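Local coordinates for ORF98 PTP-2 (Cydia pomonella granulosis virus, PDB 6I28), which probably removes phosphate groups from phosphotyrosine and phosphoserine or phosphothreonine in proteins, as dual-specificity phosphatases do, with MAP kinases as likely targets, at residues D17-G22 and R31-Q36; A51-A56 and G62-V67; M84-L89 and I119-Q124; V100-H105 and A112-Y117. One frame throughout, in Å; residues are numbered along the deposited sequence.

Interaction 1 of 4, residues D17-G22 and R31-Q36; sequences DLFVGG and RHFVRQ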
loop_
_atom_site.group_PDB
_atom_site.type_symbol
_atom_site.label_atom_id
_atom_site.label_comp_id
_atom_site.label_asym_id
_atom_site.label_seq_id
_atom_site.Cartn_x
_atom_site.Cartn_y
_atom_site.Cartn_z
ATOM N N ASP A 17 5.684 -10.030 -2.010
ATOM C CA ASP A 17 4.446 -9.647 -2.692
ATOM C C ASP A 17 4.318 -8.170 -3.029
ATOM O O ASP A 17 3.493 -7.816 -3.886
ATOM C CB ASP A 17 3.208 -9.986 -1.824
ATOM C CG ASP A 17 3.145 -11.410 -1.394
ATOM O OD1 ASP A 17 3.390 -12.297 -2.252
ATOM O OD2 ASP A 17 2.882 -11.681 -0.143
ATOM N N LEU A 18 5.059 -7.280 -2.355
ATOM C CA LEU A 18 4.778 -5.854 -2.358
ATOM C C LEU A 18 6.014 -5.011 -2.620
ATOM O O LEU A 18 7.079 -5.282 -2.052
ATOM C CB LEU A 18 4.209 -5.391 -0.989
ATOM C CG LEU A 18 2.870 -5.927 -0.548
ATOM C CD1 LEU A 18 2.575 -5.356 0.821
ATOM C CD2 LEU A 18 1.743 -5.603 -1.569
ATOM N N PHE A 19 5.852 -4.014 -3.492
ATOM C CA PHE A 19 6.699 -2.829 -3.637
ATOM C C PHE A 19 5.964 -1.573 -3.182
ATOM O O PHE A 19 4.738 -1.457 -3.309
ATOM C CB PHE A 19 7.144 -2.629 -5.086
ATOM C CG PHE A 19 7.948 -3.751 -5.642
ATOM C CD1 PHE A 19 7.367 -4.929 -6.053
ATOM C CD2 PHE A 19 9.307 -3.615 -5.781
ATOM C CE1 PHE A 19 8.147 -5.923 -6.571
ATOM C CE2 PHE A 19 10.065 -4.630 -6.301
ATOM C CZ PHE A 19 9.491 -5.769 -6.678
ATOM N N VAL A 20 6.718 -0.625 -2.620
ATOM C CA VAL A 20 6.203 0.706 -2.285
ATOM C C VAL A 20 7.106 1.779 -2.904
ATOM O O VAL A 20 8.341 1.694 -2.839
ATOM C CB VAL A 20 6.123 0.935 -0.765
ATOM C CG1 VAL A 20 5.796 2.375 -0.521
ATOM C CG2 VAL A 20 5.187 0.002 -0.131
ATOM N N GLY A 21 6.508 2.781 -3.525
ATOM C CA GLY A 21 7.287 3.849 -4.099
ATOM C C GLY A 21 6.483 5.096 -4.348
ATOM O O GLY A 21 5.329 5.216 -3.916
ATOM N N GLY A 22 7.110 6.016 -5.071
ATOM C CA GLY A 22 6.494 7.303 -5.329
ATOM C C GLY A 22 6.113 7.494 -6.782
ATOM O O GLY A 22 5.855 6.529 -7.492
ATOM N N ARG A 31 7.705 2.674 -15.764
ATOM C CA ARG A 31 7.442 1.519 -16.614
ATOM C C ARG A 31 8.638 0.579 -16.646
ATOM O O ARG A 31 8.474 -0.639 -16.541
ATOM C CB ARG A 31 7.058 2.011 -18.011
ATOM C CG ARG A 31 6.791 0.905 -19.020
ATOM C CD ARG A 31 6.531 1.492 -20.415
ATOM N NE ARG A 31 6.641 0.507 -21.484
ATOM C CZ ARG A 31 5.636 -0.244 -21.925
ATOM N NH1 ARG A 31 4.425 -0.129 -21.394
ATOM N NH2 ARG A 31 5.846 -1.109 -22.924
ATOM N N HIS A 32 9.848 1.123 -16.750
ATOM C CA HIS A 32 11.054 0.298 -16.737
ATOM C C HIS A 32 11.174 -0.503 -15.445
ATOM O O HIS A 32 11.499 -1.689 -15.473
ATOM C CB HIS A 32 12.268 1.190 -16.920
ATOM C CG HIS A 32 13.562 0.454 -17.052
ATOM N ND1 HIS A 32 14.464 0.340 -16.012
ATOM C CD2 HIS A 32 14.133 -0.169 -18.111
ATOM C CE1 HIS A 32 15.535 -0.319 -16.426
ATOM N NE2 HIS A 32 15.358 -0.641 -17.694
ATOM N N PHE A 33 10.869 0.118 -14.303
ATOM C CA PHE A 33 10.922 -0.586 -13.022
ATOM C C PHE A 33 9.879 -1.699 -12.950
ATOM O O PHE A 33 10.179 -2.829 -12.523
ATOM C CB PHE A 33 10.729 0.404 -11.892
ATOM C CG PHE A 33 10.784 -0.219 -10.533
ATOM C CD1 PHE A 33 9.682 -0.893 -9.990
ATOM C CD2 PHE A 33 11.959 -0.143 -9.788
ATOM C CE1 PHE A 33 9.745 -1.461 -8.739
ATOM C CE2 PHE A 33 12.024 -0.700 -8.553
ATOM C CZ PHE A 33 10.906 -1.374 -8.010
ATOM N N VAL A 34 8.649 -1.393 -13.351
ATOM C CA VAL A 34 7.573 -2.375 -13.310
ATOM C C VAL A 34 7.929 -3.597 -14.152
ATOM O O VAL A 34 7.771 -4.746 -13.705
ATOM C CB VAL A 34 6.266 -1.717 -13.799
ATOM C CG1 VAL A 34 5.270 -2.754 -14.189
ATOM C CG2 VAL A 34 5.723 -0.763 -12.755
ATOM N N ARG A 35 8.343 -3.368 -15.411
ATOM C CA ARG A 35 8.620 -4.486 -16.320
ATOM C C ARG A 35 9.871 -5.248 -15.913
ATOM O O ARG A 35 9.883 -6.482 -15.949
ATOM C CB ARG A 35 8.713 -3.981 -17.764
ATOM C CG ARG A 35 7.360 -3.484 -18.276
ATOM C CD ARG A 35 7.491 -2.659 -19.541
ATOM N NE ARG A 35 7.747 -3.506 -20.699
ATOM C CZ ARG A 35 6.805 -4.025 -21.475
ATOM N NH1 ARG A 35 5.523 -3.782 -21.225
ATOM N NH2 ARG A 35 7.151 -4.777 -22.507
ATOM N N GLN A 36 10.930 -4.545 -15.506
ATOM C CA GLN A 36 12.169 -5.224 -15.096
ATOM C C GLN A 36 11.933 -6.147 -13.902
ATOM O O GLN A 36 12.519 -7.234 -13.827
ATOM C CB GLN A 36 13.234 -4.187 -14.741
ATOM C CG GLN A 36 14.646 -4.720 -14.690
ATOM C CD GLN A 36 15.710 -3.644 -14.974
ATOM O OE1 GLN A 36 16.248 -3.546 -16.088
ATOM N NE2 GLN A 36 16.008 -2.848 -13.970
#
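Phe33 directs the CZ-CE1 edge of its ring at the ring of Phe19 in an offset T-shaped pair. The two planes stand at 89° to each other, and the centroids are 5.5 Å apart. Contact is tightest where Phe33 CZ comes within 3.5 Å of Phe19 CD2, a point that lies in the plane of the Phe33 ring. With CG anti to the backbone N (chi1 -179°), Phe33 sends its ring off the helix toward the strand, and two long flat side chains are what it takes to bridge backbones whose nearest CA atoms, those of Phe19 and Val34, are still 9.7 Å apart. Phe19 is the buried partner, wedged against Val39 and Leu101, where a large apolar ring suits the core. Phe33 lies nearer the surface, and a second edge-to-face pair with Tyr9 flanks it. The other side of the helix faces outward: His32, Arg35 and Gln36 are exposed and carry polar groups suited to solvent. Strand 18-21, helix 27-36 and strand 41-46 form a beta-alpha-beta crossover that passes over strand 100-103, part of the phosphatase alpha/beta fold, and this aromatic pair packs its helix onto its first strand.

Interaction 2 of 4, residues A51-A56 and G62-V67; sequences APIKRA and GDHLHV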
loop_
_atom_site.group_PDB
_atom_site.type_symbol
_atom_site.label_atom_id
_atom_site.label_comp_id
_atom_site.label_asym_id
_atom_site.label_seq_id
_atom_site.Cartn_x
_atom_site.Cartn_y
_atom_site.Cartn_z
ATOM N N ALA A 51 -4.659 8.860 -15.512
ATOM C CA ALA A 51 -4.778 8.299 -16.856
ATOM C C ALA A 51 -3.443 8.219 -17.592
ATOM O O ALA A 51 -3.218 7.234 -18.322
ATOM C CB ALA A 51 -5.783 9.130 -17.662
ATOM N N PRO A 52 -2.539 9.179 -17.450
ATOM C CA PRO A 52 -1.223 9.038 -18.100
ATOM C C PRO A 52 -0.417 7.889 -17.546
ATOM O O PRO A 52 0.318 7.224 -18.296
ATOM C CB PRO A 52 -0.537 10.376 -17.798
ATOM C CG PRO A 52 -1.723 11.357 -17.557
ATOM C CD PRO A 52 -2.779 10.528 -16.903
ATOM N N ILE A 53 -0.489 7.657 -16.236
ATOM C CA ILE A 53 0.232 6.525 -15.669
ATOM C C ILE A 53 -0.369 5.226 -16.182
ATOM O O ILE A 53 0.354 4.305 -16.562
ATOM C CB ILE A 53 0.230 6.572 -14.135
ATOM C CG1 ILE A 53 0.869 7.865 -13.654
ATOM C CG2 ILE A 53 1.011 5.409 -13.594
ATOM C CD1 ILE A 53 0.801 8.029 -12.171
ATOM N N LYS A 54 -1.709 5.126 -16.169
ATOM C CA LYS A 54 -2.372 3.936 -16.704
ATOM C C LYS A 54 -1.964 3.703 -18.153
ATOM O O LYS A 54 -1.668 2.578 -18.551
ATOM C CB LYS A 54 -3.894 4.081 -16.622
ATOM C CG LYS A 54 -4.436 3.868 -15.242
ATOM C CD LYS A 54 -5.922 3.460 -15.183
ATOM C CE LYS A 54 -6.297 3.041 -13.724
ATOM N NZ LYS A 54 -7.590 2.323 -13.572
ATOM N N ARG A 55 -1.966 4.761 -18.961
ATOM C CA ARG A 55 -1.639 4.615 -20.369
ATOM C C ARG A 55 -0.199 4.153 -20.550
ATOM O O ARG A 55 0.083 3.257 -21.352
ATOM C CB ARG A 55 -1.876 5.938 -21.101
ATOM C CG ARG A 55 -1.827 5.797 -22.635
ATOM C CD ARG A 55 -2.478 7.009 -23.383
ATOM N NE ARG A 55 -3.674 7.463 -22.676
ATOM C CZ ARG A 55 -3.885 8.707 -22.271
ATOM N NH1 ARG A 55 -2.994 9.647 -22.522
ATOM N NH2 ARG A 55 -5.000 9.004 -21.624
ATOM N N ALA A 56 0.731 4.728 -19.791
ATOM C CA ALA A 56 2.134 4.413 -20.033
ATOM C C ALA A 56 2.454 3.005 -19.577
ATOM O O ALA A 56 3.216 2.298 -20.244
ATOM C CB ALA A 56 3.039 5.421 -19.329
ATOM N N GLY A 62 -7.846 -4.507 -15.105
ATOM C CA GLY A 62 -7.991 -5.023 -13.804
ATOM C C GLY A 62 -6.713 -5.068 -13.024
ATOM O O GLY A 62 -6.757 -5.244 -11.820
ATOM N N ASP A 63 -5.570 -4.926 -13.695
ATOM C CA ASP A 63 -4.281 -4.970 -13.016
ATOM C C ASP A 63 -3.750 -3.600 -12.667
ATOM O O ASP A 63 -2.669 -3.512 -12.040
ATOM C CB ASP A 63 -3.231 -5.730 -13.830
ATOM C CG ASP A 63 -3.517 -7.221 -13.921
ATOM O OD1 ASP A 63 -4.274 -7.758 -13.083
ATOM O OD2 ASP A 63 -3.030 -7.850 -14.871
ATOM N N HIS A 64 -4.534 -2.556 -12.860
ATOM C CA HIS A 64 -4.143 -1.214 -12.426
ATOM C C HIS A 64 -5.352 -0.549 -11.789
ATOM O O HIS A 64 -6.350 -0.286 -12.467
ATOM C CB HIS A 64 -3.611 -0.389 -13.584
ATOM C CG HIS A 64 -2.921 0.862 -13.154
ATOM N ND1 HIS A 64 -2.079 1.573 -13.984
ATOM C CD2 HIS A 64 -2.944 1.525 -11.973
ATOM C CE1 HIS A 64 -1.610 2.616 -13.319
ATOM N NE2 HIS A 64 -2.121 2.609 -12.099
ATOM N N LEU A 65 -5.276 -0.343 -10.490
ATOM C CA LEU A 65 -6.292 0.264 -9.658
ATOM C C LEU A 65 -5.844 1.644 -9.202
ATOM O O LEU A 65 -4.719 1.819 -8.745
ATOM C CB LEU A 65 -6.531 -0.597 -8.421
ATOM C CG LEU A 65 -7.600 -0.175 -7.408
ATOM C CD1 LEU A 65 -8.886 -0.077 -8.201
ATOM C CD2 LEU A 65 -7.777 -1.133 -6.259
ATOM N N HIS A 66 -6.758 2.587 -9.231
ATOM C CA HIS A 66 -6.549 3.954 -8.776
ATOM C C HIS A 66 -7.600 4.296 -7.734
ATOM O O HIS A 66 -8.788 4.079 -7.964
ATOM C CB HIS A 66 -6.662 4.942 -9.960
ATOM C CG HIS A 66 -6.689 6.380 -9.553
ATOM N ND1 HIS A 66 -7.671 7.261 -9.968
ATOM C CD2 HIS A 66 -5.865 7.095 -8.749
ATOM C CE1 HIS A 66 -7.446 8.456 -9.452
ATOM N NE2 HIS A 66 -6.362 8.377 -8.698
ATOM N N VAL A 67 -7.179 4.874 -6.611
ATOM C CA VAL A 67 -8.075 5.576 -5.705
ATOM C C VAL A 67 -7.596 7.023 -5.594
ATOM O O VAL A 67 -6.447 7.267 -5.187
ATOM C CB VAL A 67 -8.130 4.934 -4.301
ATOM C CG1 VAL A 67 -8.997 5.794 -3.406
ATOM C CG2 VAL A 67 -8.677 3.527 -4.344
HETATM O O HOH W 1 -9.111 2.124 -11.329
HETATM O O HOH W 2 -1.991 0.372 -16.650
#
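The imidazole of His64 carries the aliphatic stem of Lys54 over one face, with Ile53 and a water at its edge. Lys54 CG sits 3.7 Å from the centroid of the His64 ring, a CH-pi contact 21° off the normal. In the ring plane, Ile53 CG2 meets His64 CE1 at 3.8 Å, while a water bonds both to His64 ND1 and to the carbonyl of Lys54; NE2 is hydrogen-bonded to Ser44. Because Lys54 is extended beyond CG, it runs across the ring and brings NZ 3.1 Å from His64 O, from above the carbonyl plane. A second water accepts from Lys54 NZ at 2.7 Å and from His66 N. Strand 64-68 is an edge strand of the sheet, so lysine and water here serve backbone groups at its border. A long cationic chain thus does two jobs, apolar cover and polar bonding, in the beta-alpha-beta unit of strand 41-46, helix 51-57 and this strand. Lys54 NZ, 5.6 Å from His64 ND1, would probably disfavour positive charge on that imidazole.

Interaction 3 of 4, residues M84-L89 and I119-Q124; sequences MLFNYL and IMRTNQ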
loop_
_atom_site.group_PDB
_atom_site.type_symbol
_atom_site.label_atom_id
_atom_site.label_comp_id
_atom_site.label_asym_id
_atom_site.label_seq_id
_atom_site.Cartn_x
_atom_site.Cartn_y
_atom_site.Cartn_z
ATOM N N MET A 84 -11.872 -2.270 0.375
ATOM C CA MET A 84 -11.770 -2.591 -1.046
ATOM C C MET A 84 -10.308 -2.740 -1.464
ATOM O O MET A 84 -9.918 -3.708 -2.129
ATOM C CB MET A 84 -12.480 -1.498 -1.866
ATOM C CG MET A 84 -12.495 -1.709 -3.377
ATOM S SD MET A 84 -10.908 -1.195 -4.129
ATOM C CE MET A 84 -11.060 0.599 -4.068
ATOM N N LEU A 85 -9.437 -1.849 -0.993
ATOM C CA LEU A 85 -8.037 -1.938 -1.373
ATOM C C LEU A 85 -7.402 -3.212 -0.835
ATOM O O LEU A 85 -6.649 -3.894 -1.527
ATOM C CB LEU A 85 -7.294 -0.718 -0.843
ATOM C CG LEU A 85 -7.558 0.562 -1.663
ATOM C CD1 LEU A 85 -7.121 1.764 -0.863
ATOM C CD2 LEU A 85 -6.833 0.513 -3.047
ATOM N N PHE A 86 -7.641 -3.509 0.434
ATOM C CA PHE A 86 -7.146 -4.761 0.993
ATOM C C PHE A 86 -7.556 -5.981 0.188
ATOM O O PHE A 86 -6.719 -6.853 -0.109
ATOM C CB PHE A 86 -7.563 -4.947 2.448
ATOM C CG PHE A 86 -7.083 -6.256 3.033
ATOM C CD1 PHE A 86 -5.805 -6.384 3.540
ATOM C CD2 PHE A 86 -7.868 -7.395 2.952
ATOM C CE1 PHE A 86 -5.376 -7.566 4.006
ATOM C CE2 PHE A 86 -7.406 -8.586 3.409
ATOM C CZ PHE A 86 -6.176 -8.638 4.002
ATOM N N ASN A 87 -8.845 -6.067 -0.155
ATOM C CA ASN A 87 -9.363 -7.212 -0.890
ATOM C C ASN A 87 -8.776 -7.280 -2.273
ATOM O O ASN A 87 -8.463 -8.375 -2.755
ATOM C CB ASN A 87 -10.855 -7.134 -0.941
ATOM C CG ASN A 87 -11.466 -7.458 0.368
ATOM O OD1 ASN A 87 -10.970 -8.295 1.092
ATOM N ND2 ASN A 87 -12.561 -6.793 0.692
ATOM N N TYR A 88 -8.543 -6.130 -2.916
ATOM C CA TYR A 88 -7.848 -6.131 -4.196
ATOM C C TYR A 88 -6.448 -6.721 -4.072
ATOM O O TYR A 88 -6.043 -7.628 -4.820
ATOM C CB TYR A 88 -7.794 -4.725 -4.735
ATOM C CG TYR A 88 -7.160 -4.603 -6.084
ATOM C CD1 TYR A 88 -7.889 -4.846 -7.253
ATOM C CD2 TYR A 88 -5.822 -4.266 -6.215
ATOM C CE1 TYR A 88 -7.284 -4.710 -8.454
ATOM C CE2 TYR A 88 -5.228 -4.123 -7.439
ATOM C CZ TYR A 88 -5.967 -4.339 -8.575
ATOM O OH TYR A 88 -5.299 -4.206 -9.776
ATOM N N LEU A 89 -5.694 -6.262 -3.061
ATOM C CA LEU A 89 -4.359 -6.828 -2.897
ATOM C C LEU A 89 -4.428 -8.336 -2.644
ATOM O O LEU A 89 -3.661 -9.108 -3.219
ATOM C CB LEU A 89 -3.693 -6.135 -1.730
ATOM C CG LEU A 89 -3.337 -4.646 -1.961
ATOM C CD1 LEU A 89 -2.951 -4.090 -0.567
ATOM C CD2 LEU A 89 -2.254 -4.421 -2.936
ATOM N N ILE A 119 0.097 -5.815 5.706
ATOM C CA ILE A 119 0.923 -6.702 6.517
ATOM C C ILE A 119 0.329 -6.926 7.908
ATOM O O ILE A 119 0.356 -8.048 8.419
ATOM C CB ILE A 119 2.352 -6.094 6.546
ATOM C CG1 ILE A 119 2.999 -6.218 5.139
ATOM C CG2 ILE A 119 3.235 -6.732 7.633
ATOM C CD1 ILE A 119 4.371 -5.638 5.045
ATOM N N MET A 120 -0.234 -5.869 8.527
ATOM C CA MET A 120 -0.941 -6.009 9.784
ATOM C C MET A 120 -2.049 -7.036 9.692
ATOM O O MET A 120 -2.148 -7.927 10.532
ATOM C CB MET A 120 -1.550 -4.671 10.220
ATOM C CG MET A 120 -0.592 -3.582 10.523
ATOM S SD MET A 120 -1.422 -2.014 10.791
ATOM C CE MET A 120 -2.629 -2.463 12.022
ATOM N N ARG A 121 -2.802 -7.019 8.606
ATOM C CA ARG A 121 -3.989 -7.836 8.576
ATOM C C ARG A 121 -3.726 -9.266 8.100
ATOM O O ARG A 121 -4.338 -10.215 8.609
ATOM C CB ARG A 121 -5.032 -7.174 7.658
ATOM C CG ARG A 121 -6.303 -7.983 7.517
ATOM C CD ARG A 121 -7.423 -7.110 6.987
ATOM N NE ARG A 121 -8.535 -7.858 6.407
ATOM C CZ ARG A 121 -9.652 -7.290 5.930
ATOM N NH1 ARG A 121 -9.827 -5.988 5.993
ATOM N NH2 ARG A 121 -10.602 -8.034 5.392
ATOM N N THR A 122 -2.810 -9.455 7.162
ATOM C CA THR A 122 -2.468 -10.805 6.747
ATOM C C THR A 122 -1.638 -11.533 7.810
ATOM O O THR A 122 -1.697 -12.767 7.917
ATOM C CB THR A 122 -1.712 -10.805 5.399
ATOM O OG1 THR A 122 -0.495 -10.033 5.439
ATOM C CG2 THR A 122 -2.638 -10.317 4.221
ATOM N N ASN A 123 -0.912 -10.804 8.633
ATOM C CA ASN A 123 -0.106 -11.428 9.681
ATOM C C ASN A 123 -0.752 -11.336 11.049
ATOM O O ASN A 123 -0.300 -12.009 11.964
ATOM C CB ASN A 123 1.280 -10.792 9.714
ATOM C CG ASN A 123 2.122 -11.207 8.531
ATOM O OD1 ASN A 123 2.709 -12.276 8.526
ATOM N ND2 ASN A 123 2.146 -10.387 7.515
ATOM N N GLN A 124 -1.829 -10.569 11.185
ATOM C CA GLN A 124 -2.473 -10.307 12.459
ATOM C C GLN A 124 -1.426 -9.832 13.460
ATOM O O GLN A 124 -1.170 -10.468 14.494
ATOM C CB GLN A 124 -3.228 -11.531 12.972
ATOM C CG GLN A 124 -4.421 -11.817 12.136
ATOM C CD GLN A 124 -5.498 -10.782 12.329
ATOM O OE1 GLN A 124 -5.989 -10.579 13.431
ATOM N NE2 GLN A 124 -5.895 -10.141 11.238
#
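Arg121 lays its guanidinium flat on one face of Phe86, the two planes only 19° apart. The cation-pi contact puts CZ 3.9 Å from the ring centroid, displaced 30° from the normal, so the charged group covers one part of the ring rather than its centre. The methylene CD takes the more central place, 3.6 Å from the centroid, in a CH-pi contact, and NE comes within 3.3 Å of Phe86 CE2. This overlap from CB to the guanidinium is possible because the arginine chain stays extended from CG to NE, with CG anti to the backbone N. A ring suits this place because it offers both a flat apolar surface for the methylenes and a pi cloud for the cation. Outside the pair, a salt bridge to Glu83 and a hydrogen bond to Tyr117 OH engage NH1 and would limit rotation of the group. Thr122 adds its methyl, CG2 lying 3.9 Å from Phe86 CE1, while its hydroxyl bonds to the carbonyl of Tyr118. Just past the helix, Gln124 takes a positive phi, and its NE2 donates to Arg121 O at 3.1 Å. The segments 84-89 and 119-123 cross at -63° with axes 11.5 Å apart. Leu85 and Leu89 pack on Leu114 of helix 110-123, Leu85 also reaches strands 41-46 and 64-68, and Ile119 and Met120 rest on helix 127-137.

Interaction 4 of 4, residues V100-H105 and A112-Y117; sequences VLIHCH and ATLAIY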
loop_
_atom_site.group_PDB
_atom_site.type_symbol
_atom_site.label_atom_id
_atom_site.label_comp_id
_atom_site.label_asym_id
_atom_site.label_seq_id
_atom_site.Cartn_x
_atom_site.Cartn_y
_atom_site.Cartn_z
ATOM N N VAL A 100 2.661 -6.648 -6.351
ATOM C CA VAL A 100 1.941 -5.375 -6.444
ATOM C C VAL A 100 2.896 -4.227 -6.123
ATOM O O VAL A 100 3.590 -4.259 -5.106
ATOM C CB VAL A 100 0.739 -5.333 -5.484
ATOM C CG1 VAL A 100 -0.090 -4.106 -5.699
ATOM C CG2 VAL A 100 -0.159 -6.525 -5.653
ATOM N N LEU A 101 2.895 -3.207 -6.971
ATOM C CA LEU A 101 3.512 -1.923 -6.683
ATOM C C LEU A 101 2.398 -1.006 -6.166
ATOM O O LEU A 101 1.473 -0.688 -6.895
ATOM C CB LEU A 101 4.196 -1.307 -7.898
ATOM C CG LEU A 101 4.545 0.169 -7.700
ATOM C CD1 LEU A 101 5.548 0.359 -6.480
ATOM C CD2 LEU A 101 5.083 0.814 -8.982
ATOM N N ILE A 102 2.508 -0.571 -4.923
ATOM C CA ILE A 102 1.643 0.459 -4.345
ATOM C C ILE A 102 2.422 1.780 -4.329
ATOM O O ILE A 102 3.533 1.882 -3.793
ATOM C CB ILE A 102 1.186 0.120 -2.924
ATOM C CG1 ILE A 102 0.505 -1.254 -2.810
ATOM C CG2 ILE A 102 0.220 1.233 -2.413
ATOM C CD1 ILE A 102 0.574 -1.770 -1.362
ATOM N N HIS A 103 1.898 2.806 -4.962
ATOM C CA HIS A 103 2.624 4.059 -5.058
ATOM C C HIS A 103 1.716 5.261 -4.793
ATOM O O HIS A 103 0.504 5.247 -5.063
ATOM C CB HIS A 103 3.301 4.249 -6.432
ATOM C CG HIS A 103 2.407 4.807 -7.512
ATOM N ND1 HIS A 103 2.286 6.153 -7.781
ATOM C CD2 HIS A 103 1.586 4.178 -8.392
ATOM C CE1 HIS A 103 1.444 6.329 -8.785
ATOM N NE2 HIS A 103 1.002 5.148 -9.171
ATOM N N CYS A 104 2.329 6.319 -4.296
ATOM C CA CYS A 104 1.741 7.644 -4.199
ATOM C C CYS A 104 2.702 8.612 -4.866
ATOM O O CYS A 104 3.198 8.339 -5.978
ATOM C CB CYS A 104 1.407 7.984 -2.750
ATOM S SG CYS A 104 2.693 7.806 -1.522
ATOM N N HIS A 105 2.977 9.757 -4.246
ATOM C CA HIS A 105 3.942 10.703 -4.813
ATOM C C HIS A 105 5.332 10.560 -4.209
ATOM O O HIS A 105 6.317 10.599 -4.936
ATOM C CB HIS A 105 3.423 12.134 -4.648
ATOM C CG HIS A 105 2.428 12.514 -5.700
ATOM N ND1 HIS A 105 2.652 12.306 -7.043
ATOM C CD2 HIS A 105 1.188 13.041 -5.612
ATOM C CE1 HIS A 105 1.609 12.717 -7.740
ATOM N NE2 HIS A 105 0.707 13.171 -6.896
ATOM N N ALA A 112 2.605 3.802 1.821
ATOM C CA ALA A 112 3.140 3.058 2.958
ATOM C C ALA A 112 2.036 2.632 3.925
ATOM O O ALA A 112 2.093 1.542 4.507
ATOM C CB ALA A 112 4.175 3.890 3.702
ATOM N N THR A 113 1.016 3.474 4.093
ATOM C CA THR A 113 -0.113 3.147 4.949
ATOM C C THR A 113 -0.832 1.891 4.478
ATOM O O THR A 113 -1.131 0.985 5.259
ATOM C CB THR A 113 -1.036 4.354 5.029
ATOM O OG1 THR A 113 -0.397 5.387 5.820
ATOM C CG2 THR A 113 -2.396 4.042 5.722
ATOM N N LEU A 114 -1.121 1.790 3.176
ATOM C CA LEU A 114 -1.767 0.572 2.692
ATOM C C LEU A 114 -0.883 -0.660 2.812
ATOM O O LEU A 114 -1.395 -1.751 3.128
ATOM C CB LEU A 114 -2.233 0.749 1.246
ATOM C CG LEU A 114 -2.938 -0.413 0.531
ATOM C CD1 LEU A 114 -4.152 -0.850 1.313
ATOM C CD2 LEU A 114 -3.301 -0.036 -0.914
ATOM N N ALA A 115 0.412 -0.533 2.506
ATOM C CA ALA A 115 1.325 -1.666 2.650
ATOM C C ALA A 115 1.366 -2.149 4.089
ATOM O O ALA A 115 1.262 -3.364 4.351
ATOM C CB ALA A 115 2.704 -1.273 2.159
ATOM N N ILE A 116 1.443 -1.219 5.039
ATOM C CA ILE A 116 1.531 -1.580 6.449
ATOM C C ILE A 116 0.254 -2.286 6.855
ATOM O O ILE A 116 0.286 -3.286 7.567
ATOM C CB ILE A 116 1.810 -0.332 7.310
ATOM C CG1 ILE A 116 3.238 0.204 7.110
ATOM C CG2 ILE A 116 1.547 -0.612 8.827
ATOM C CD1 ILE A 116 3.605 1.488 7.896
ATOM N N TYR A 117 -0.888 -1.803 6.373
ATOM C CA TYR A 117 -2.161 -2.396 6.753
ATOM C C TYR A 117 -2.305 -3.798 6.169
ATOM O O TYR A 117 -2.761 -4.730 6.858
ATOM C CB TYR A 117 -3.316 -1.537 6.246
ATOM C CG TYR A 117 -4.681 -2.142 6.582
ATOM C CD1 TYR A 117 -5.058 -2.394 7.851
ATOM C CD2 TYR A 117 -5.571 -2.460 5.584
ATOM C CE1 TYR A 117 -6.318 -2.943 8.173
ATOM C CE2 TYR A 117 -6.820 -3.011 5.836
ATOM C CZ TYR A 117 -7.202 -3.266 7.127
ATOM O OH TYR A 117 -8.438 -3.813 7.434
#
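Ile102 fits its two branches against different residues of one helix, Leu114 and Ala115. It belongs to strand 100-103, which runs into the phosphate-binding P-loop of the protein tyrosine phosphatases; the sequence beginning His103-Cys104 and reaching Arg110 matches their HCx5R signature, and helix 110-123 follows it. Ile102 CG2 meets Leu114 CD2 at 4.0 Å, the two side chains lying at about a right angle, while CD1 reaches Ala115 CB at 4.1 Å. CG2 is anti to the backbone N and CG1 beside it (chi1 -54°), which spreads the branches so that each finds its own partner. A beta-branched residue suits the strand and packs against the helix, whereas the small Ala115 lets CD1 approach the helix backbone itself, with Ala115 N also 4.1 Å away. Leu114 extends the apolar layer to Leu85 and Leu89 of helix 82-95. All three residues are buried, and no hydrogen bond crosses between the segments, so apolar packing alone joins them here. Cys104 occupies the position of the family's nucleophilic cysteine, and its side chain touches Arg110 and Ser111 at the start of the helix. His103 turns away from the helix: its NE2 is bonded to Ser44 OG, and its ND1 donates to a lone pair of Cys104 O, within the carbonyl plane, at 3.0 Å with an N-H...O angle of 162°.

Interaction 4, its centre about 2 Å from the chain's centre, carries the start of the presumed active-site loop. Interaction 1 joins it edge to edge: Phe19 N to Val100 O is 2.8 Å. Interaction 3 packs on the face of the sheet that also bears helix 110-123, with Leu89 CD2 3.5 Å from Val100 CG1. Interaction 2 lies farther out on the same sheet, yet Ser44 bonds both to His64 and to His103. It meets interaction 1 through Arg31 NH1 and Ala56 O, 2.9 Å, and interaction 3 through Gly62 O and Tyr88 OH, 2.7 Å. A bound calcium ion lies about 11 Å from the side chain of Ile102 and about 12 Å from that of Ile53.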